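Local coordinates for protein nucleoside-diphosphate sugar epimerase (SulA family) (Corynebacterium glutamicum, PDB 3OH8) that probably binds an NAD-type dinucleotide in a Rossmann-fold domain and may epimerise sugars carried on nucleoside diphosphates, at residues I175-K180 and D197-A202; V204-A209 and T248-S253. All blocks are in the same frame, centred on the assembly; numbering follows the deposited sequence.

Interaction 1 of 2, residues I175-K180 and D197-A202; sequences IQLVRK and DLLDGA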
loop_
_atom_site.group_PDB
_atom_site.type_symbol
_atom_site.label_atom_id
_atom_site.label_comp_id
_atom_site.label_asym_id
_atom_site.label_seq_id
_atom_site.Cartn_x
_atom_site.Cartn_y
_atom_site.Cartn_z
ATOM N N ILE A 175 12.544 -11.519 -2.209
ATOM C CA ILE A 175 12.428 -12.936 -2.500
ATOM C C ILE A 175 11.089 -13.415 -1.966
ATOM O O ILE A 175 10.881 -13.483 -0.758
ATOM C CB ILE A 175 13.537 -13.764 -1.846
ATOM C CG1 ILE A 175 14.914 -13.269 -2.299
ATOM C CG2 ILE A 175 13.350 -15.233 -2.208
ATOM C CD1 ILE A 175 16.069 -13.889 -1.512
ATOM N N GLN A 176 10.175 -13.731 -2.873
ATOM C CA GLN A 176 8.844 -14.138 -2.469
ATOM C C GLN A 176 8.837 -15.619 -2.105
ATOM O O GLN A 176 9.230 -16.475 -2.917
ATOM C CB GLN A 176 7.833 -13.833 -3.575
ATOM C CG GLN A 176 7.653 -12.340 -3.837
ATOM C CD GLN A 176 6.758 -12.049 -5.027
ATOM O OE1 GLN A 176 7.202 -11.468 -6.019
ATOM N NE2 GLN A 176 5.494 -12.449 -4.936
ATOM N N LEU A 177 8.435 -15.908 -0.870
ATOM C CA LEU A 177 8.298 -17.293 -0.412
ATOM C C LEU A 177 6.849 -17.692 -0.584
ATOM O O LEU A 177 5.990 -17.229 0.157
ATOM C CB LEU A 177 8.714 -17.429 1.061
ATOM C CG LEU A 177 10.053 -16.740 1.380
ATOM C CD1 LEU A 177 10.430 -16.813 2.869
ATOM C CD2 LEU A 177 11.178 -17.291 0.503
ATOM N N VAL A 178 6.568 -18.540 -1.571
ATOM C CA VAL A 178 5.177 -18.796 -1.941
ATOM C C VAL A 178 4.727 -20.224 -1.683
ATOM O O VAL A 178 5.528 -21.163 -1.683
ATOM C CB VAL A 178 4.902 -18.409 -3.421
ATOM C CG1 VAL A 178 5.216 -16.929 -3.638
ATOM C CG2 VAL A 178 5.741 -19.272 -4.353
ATOM N N ARG A 179 3.432 -20.391 -1.465
ATOM C CA ARG A 179 2.929 -21.702 -1.081
ATOM C C ARG A 179 2.540 -22.569 -2.270
ATOM O O ARG A 179 2.295 -23.761 -2.119
ATOM C CB ARG A 179 1.791 -21.560 -0.081
ATOM C CG ARG A 179 2.255 -20.925 1.222
ATOM C CD ARG A 179 1.151 -20.851 2.232
ATOM N NE ARG A 179 -0.087 -20.369 1.635
ATOM C CZ ARG A 179 -1.281 -20.896 1.886
ATOM N NH1 ARG A 179 -1.388 -21.918 2.727
ATOM N NH2 ARG A 179 -2.365 -20.406 1.295
ATOM N N LYS A 180 2.500 -21.983 -3.459
ATOM C CA LYS A 180 2.195 -22.759 -4.661
ATOM C C LYS A 180 2.558 -21.963 -5.899
ATOM O O LYS A 180 2.789 -20.755 -5.825
ATOM C CB LYS A 180 0.711 -23.140 -4.704
ATOM C CG LYS A 180 -0.232 -21.948 -4.840
ATOM C CD LYS A 180 -1.691 -22.377 -4.822
ATOM C CE LYS A 180 -2.622 -21.180 -4.962
ATOM N NZ LYS A 180 -4.032 -21.594 -5.245
ATOM N N ASP A 197 17.369 -24.006 3.033
ATOM C CA ASP A 197 18.010 -22.913 2.313
ATOM C C ASP A 197 17.006 -21.831 1.899
ATOM O O ASP A 197 17.285 -21.011 1.015
ATOM C CB ASP A 197 18.730 -23.462 1.072
ATOM C CG ASP A 197 17.760 -24.015 0.018
ATOM O OD1 ASP A 197 16.559 -24.184 0.318
ATOM O OD2 ASP A 197 18.203 -24.277 -1.119
ATOM N N LEU A 198 15.837 -21.833 2.533
ATOM C CA LEU A 198 14.752 -20.931 2.145
ATOM C C LEU A 198 15.158 -19.460 2.223
ATOM O O LEU A 198 14.727 -18.633 1.410
ATOM C CB LEU A 198 13.523 -21.172 3.034
ATOM C CG LEU A 198 12.216 -20.632 2.444
ATOM C CD1 LEU A 198 11.943 -21.266 1.088
ATOM C CD2 LEU A 198 11.041 -20.858 3.390
ATOM N N LEU A 199 16.000 -19.130 3.196
ATOM C CA LEU A 199 16.318 -17.727 3.453
ATOM C C LEU A 199 17.668 -17.298 2.893
ATOM O O LEU A 199 18.118 -16.171 3.127
ATOM C CB LEU A 199 16.245 -17.427 4.958
ATOM C CG LEU A 199 14.954 -17.843 5.665
ATOM C CD1 LEU A 199 15.014 -17.484 7.161
ATOM C CD2 LEU A 199 13.731 -17.200 5.018
ATOM N N ASP A 200 18.305 -18.164 2.113
ATOM C CA ASP A 200 19.621 -17.811 1.579
ATOM C C ASP A 200 19.560 -16.509 0.795
ATOM O O ASP A 200 18.640 -16.281 -0.003
ATOM C CB ASP A 200 20.198 -18.922 0.689
ATOM C CG ASP A 200 20.553 -20.191 1.463
ATOM O OD1 ASP A 200 20.445 -20.226 2.713
ATOM O OD2 ASP A 200 20.947 -21.163 0.789
ATOM N N GLY A 201 20.552 -15.657 1.009
ATOM C CA GLY A 201 20.629 -14.401 0.285
ATOM C C GLY A 201 19.806 -13.268 0.895
ATOM O O GLY A 201 19.911 -12.120 0.468
ATOM N N ALA A 202 18.976 -13.572 1.888
ATOM C CA ALA A 202 18.131 -12.525 2.470
ATOM C C ALA A 202 18.772 -11.837 3.663
ATOM O O ALA A 202 19.367 -12.489 4.526
ATOM C CB ALA A 202 16.755 -13.087 2.858
#
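Ile175 and Leu177, two residues apart on strand 173-178, both point toward a loop made of two overlapping turns. Residues 197-200 form a type I turn, closed by Asp200 N to Asp197 O. Residues 199-202 form a type II turn, closed by Ala202 N to Leu199 O at 3.0 Å, with Gly201 at its third position, where phi is positive (84°). Backbones stay well apart, Ile175 CA lying 7.6 Å from Ala202 CA, and no hydrogen bond joins the segments. The gap is bridged by side chains. Leu177 gives the larger share of the strand's side. With CG anti to the carbonyl carbon (chi1 -47°) its branch point is set beside the backbone N, and from it the two methyls take different partners. CD2 lies 4.0 Å from Leu198 CG and also approaches Leu198 O, the two leucines meeting tip to tip. CD1 reaches Leu199 CD2 at 4.0 Å, where the side chains cross at about a right angle. Two residues earlier, Ile175 extends CD1 to 3.8 Å from Asp200 O and more loosely to Ala202 CB at 4.5 Å. Leu198 and Leu199 also rest on Leu239 of helix 222-242, so the loop is wedged between strand and helix as it leads into strand 204-207 of the Rossmann-type sheet. The contact is therefore apolar packing, with carbonyl oxygens close to methyl groups. Arg187 of strand 187-188 supplies a polar partner for two of these oxygens, its NH1 bonding both Leu198 O and Asp200 O; the arginine's charge would strengthen both bonds.

Interaction 2 of 2, residues V204-A209 and T248-S253; sequences VLVHLA and TMISAS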
loop_
_atom_site.group_PDB
_atom_site.type_symbol
_atom_site.label_atom_id
_atom_site.label_comp_id
_atom_site.label_asym_id
_atom_site.label_seq_id
_atom_site.Cartn_x
_atom_site.Cartn_y
_atom_site.Cartn_z
ATOM N N VAL A 204 16.709 -9.705 5.497
ATOM C CA VAL A 204 15.576 -9.580 6.410
ATOM C C VAL A 204 14.483 -10.548 6.017
ATOM O O VAL A 204 14.252 -10.761 4.835
ATOM C CB VAL A 204 14.978 -8.158 6.351
ATOM C CG1 VAL A 204 13.790 -8.024 7.308
ATOM C CG2 VAL A 204 16.043 -7.110 6.675
ATOM N N LEU A 205 13.810 -11.130 7.002
ATOM C CA LEU A 205 12.613 -11.917 6.728
ATOM C C LEU A 205 11.379 -11.150 7.162
ATOM O O LEU A 205 11.299 -10.697 8.303
ATOM C CB LEU A 205 12.643 -13.253 7.477
ATOM C CG LEU A 205 11.295 -13.993 7.431
ATOM C CD1 LEU A 205 10.945 -14.452 5.998
ATOM C CD2 LEU A 205 11.266 -15.163 8.428
ATOM N N VAL A 206 10.414 -11.008 6.260
ATOM C CA VAL A 206 9.108 -10.477 6.649
ATOM C C VAL A 206 8.067 -11.591 6.577
ATOM O O VAL A 206 7.819 -12.152 5.504
ATOM C CB VAL A 206 8.684 -9.285 5.753
ATOM C CG1 VAL A 206 7.298 -8.770 6.155
ATOM C CG2 VAL A 206 9.709 -8.185 5.878
ATOM N N HIS A 207 7.483 -11.925 7.729
ATOM C CA HIS A 207 6.536 -13.031 7.815
ATOM C C HIS A 207 5.124 -12.494 7.958
ATOM O O HIS A 207 4.702 -12.074 9.044
ATOM C CB HIS A 207 6.856 -13.947 8.999
ATOM C CG HIS A 207 5.983 -15.161 9.055
ATOM N ND1 HIS A 207 5.540 -15.708 10.242
ATOM C CD2 HIS A 207 5.463 -15.929 8.072
ATOM C CE1 HIS A 207 4.790 -16.765 9.984
ATOM N NE2 HIS A 207 4.729 -16.922 8.671
ATOM N N LEU A 208 4.418 -12.502 6.836
ATOM C CA LEU A 208 3.110 -11.896 6.707
ATOM C C LEU A 208 2.028 -12.939 6.470
ATOM O O LEU A 208 0.845 -12.640 6.614
ATOM C CB LEU A 208 3.101 -10.944 5.517
ATOM C CG LEU A 208 3.620 -9.535 5.714
ATOM C CD1 LEU A 208 3.482 -8.786 4.402
ATOM C CD2 LEU A 208 2.788 -8.888 6.777
ATOM N N ALA A 209 2.427 -14.153 6.092
ATOM C CA ALA A 209 1.458 -15.164 5.653
ATOM C C ALA A 209 0.344 -15.397 6.677
ATOM O O ALA A 209 0.595 -15.506 7.876
ATOM C CB ALA A 209 2.153 -16.465 5.332
ATOM N N THR A 248 17.287 -10.006 10.739
ATOM C CA THR A 248 16.039 -9.411 11.195
ATOM C C THR A 248 14.816 -10.232 10.825
ATOM O O THR A 248 14.715 -10.707 9.701
ATOM C CB THR A 248 15.892 -8.002 10.579
ATOM O OG1 THR A 248 17.037 -7.214 10.930
ATOM C CG2 THR A 248 14.636 -7.321 11.086
HETATM N N MSE A 249 13.886 -10.378 11.773
HETATM C CA MSE A 249 12.593 -10.988 11.493
HETATM C C MSE A 249 11.487 -10.009 11.859
HETATM O O MSE A 249 11.314 -9.653 13.037
HETATM C CB MSE A 249 12.412 -12.323 12.247
HETATM C CG MSE A 249 11.124 -13.082 11.895
HETATM SE SE MSE A 249 10.922 -14.698 12.694
HETATM C CE MSE A 249 9.400 -15.245 11.949
ATOM N N ILE A 250 10.766 -9.537 10.844
ATOM C CA ILE A 250 9.581 -8.713 11.061
ATOM C C ILE A 250 8.351 -9.599 10.915
ATOM O O ILE A 250 8.047 -10.067 9.817
ATOM C CB ILE A 250 9.486 -7.565 10.026
ATOM C CG1 ILE A 250 10.788 -6.757 10.002
ATOM C CG2 ILE A 250 8.301 -6.652 10.351
ATOM C CD1 ILE A 250 11.247 -6.300 11.395
ATOM N N SER A 251 7.642 -9.830 12.014
ATOM C CA SER A 251 6.586 -10.834 12.021
ATOM C C SER A 251 5.204 -10.201 12.216
ATOM O O SER A 251 5.017 -9.380 13.111
ATOM C CB SER A 251 6.854 -11.858 13.141
ATOM O OG SER A 251 6.006 -12.978 12.995
ATOM N N ALA A 252 4.241 -10.576 11.385
ATOM C CA ALA A 252 2.888 -10.050 11.530
ATOM C C ALA A 252 2.307 -10.445 12.890
ATOM O O ALA A 252 2.581 -11.528 13.400
ATOM C CB ALA A 252 1.994 -10.569 10.417
ATOM N N SER A 253 1.517 -9.558 13.483
ATOM C CA SER A 253 0.746 -9.923 14.668
ATOM C C SER A 253 -0.573 -9.178 14.575
ATOM O O SER A 253 -0.998 -8.835 13.472
ATOM C CB SER A 253 1.499 -9.594 15.959
ATOM O OG SER A 253 0.785 -10.089 17.083
HETATM O O HOH W 1 3.512 -13.574 11.549
#
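Leu205 and Met249, paired in parallel register, leave the same face of the sheet; each sets CG anti to the backbone N (chi1 169° and -175°), and the two side chains lie side by side, pointing the same way. The selenomethionine chain stays extended to its tip, bringing Met249 CE to 4.0 Å from Leu205 CD2 and to 4.1 Å from His207 CB. On the other face, Val204 lies alongside Thr248, with Val204 CG1 3.9 Å from Thr248 CB, and Val206 packs beside Ile250. The strands run parallel, 8° apart, and four backbone bonds join them: Leu205 N to Thr248 O, Ile250 N to Leu205 O (2.8 Å), His207 N to Ile250 O and Ala252 N to His207 O (2.8 Å). At the C-terminal end His207 O has a second donor, a water at 3.2 Å that also donates to Ala252 O and accepts from Ser251 OG at 2.9 Å, so it clips the strand ends together. Packing is tight here, Ala252 CB lying 3.4 Å from His207 O, and Leu208 CD2 touches the same methyl. Strand 149-153 flanks 204-207 through backbone bonds of Val206 to Ala151 and Thr153, while strand 298-308 flanks 248-253 through Met249. Helix 222-242, which links the two strands in a beta-alpha-beta crossover, packs on the Leu205 and His207 face with Leu236; helix 342-354 lies against the other face, its Tyr349 touching Leu208, Ile250 and Ala252.

Overall arrangement
Interactions 1 and 2 meet at Leu205, whose CD1 lies 4.0 Å from Leu177 CD1 and equally 4.0 Å from Leu199 CD2; their centres are about 12 Å apart. Together they span the parallel part of a mixed sheet, in the order 173-178, 149-153, 204-207, 248-254. Interaction 1 packs the loop 197-202 where it delivers the chain to strand 204-207, and interaction 2 pairs that strand with its next neighbour. Leu236 of helix 222-242 touches both Leu198 and Leu205, so one helix backs both contacts. In Rossmann folds the dinucleotide binds at the C-terminal ends of such strands, the end at which interaction 2 finishes, so a cofactor would probably lie near that end here.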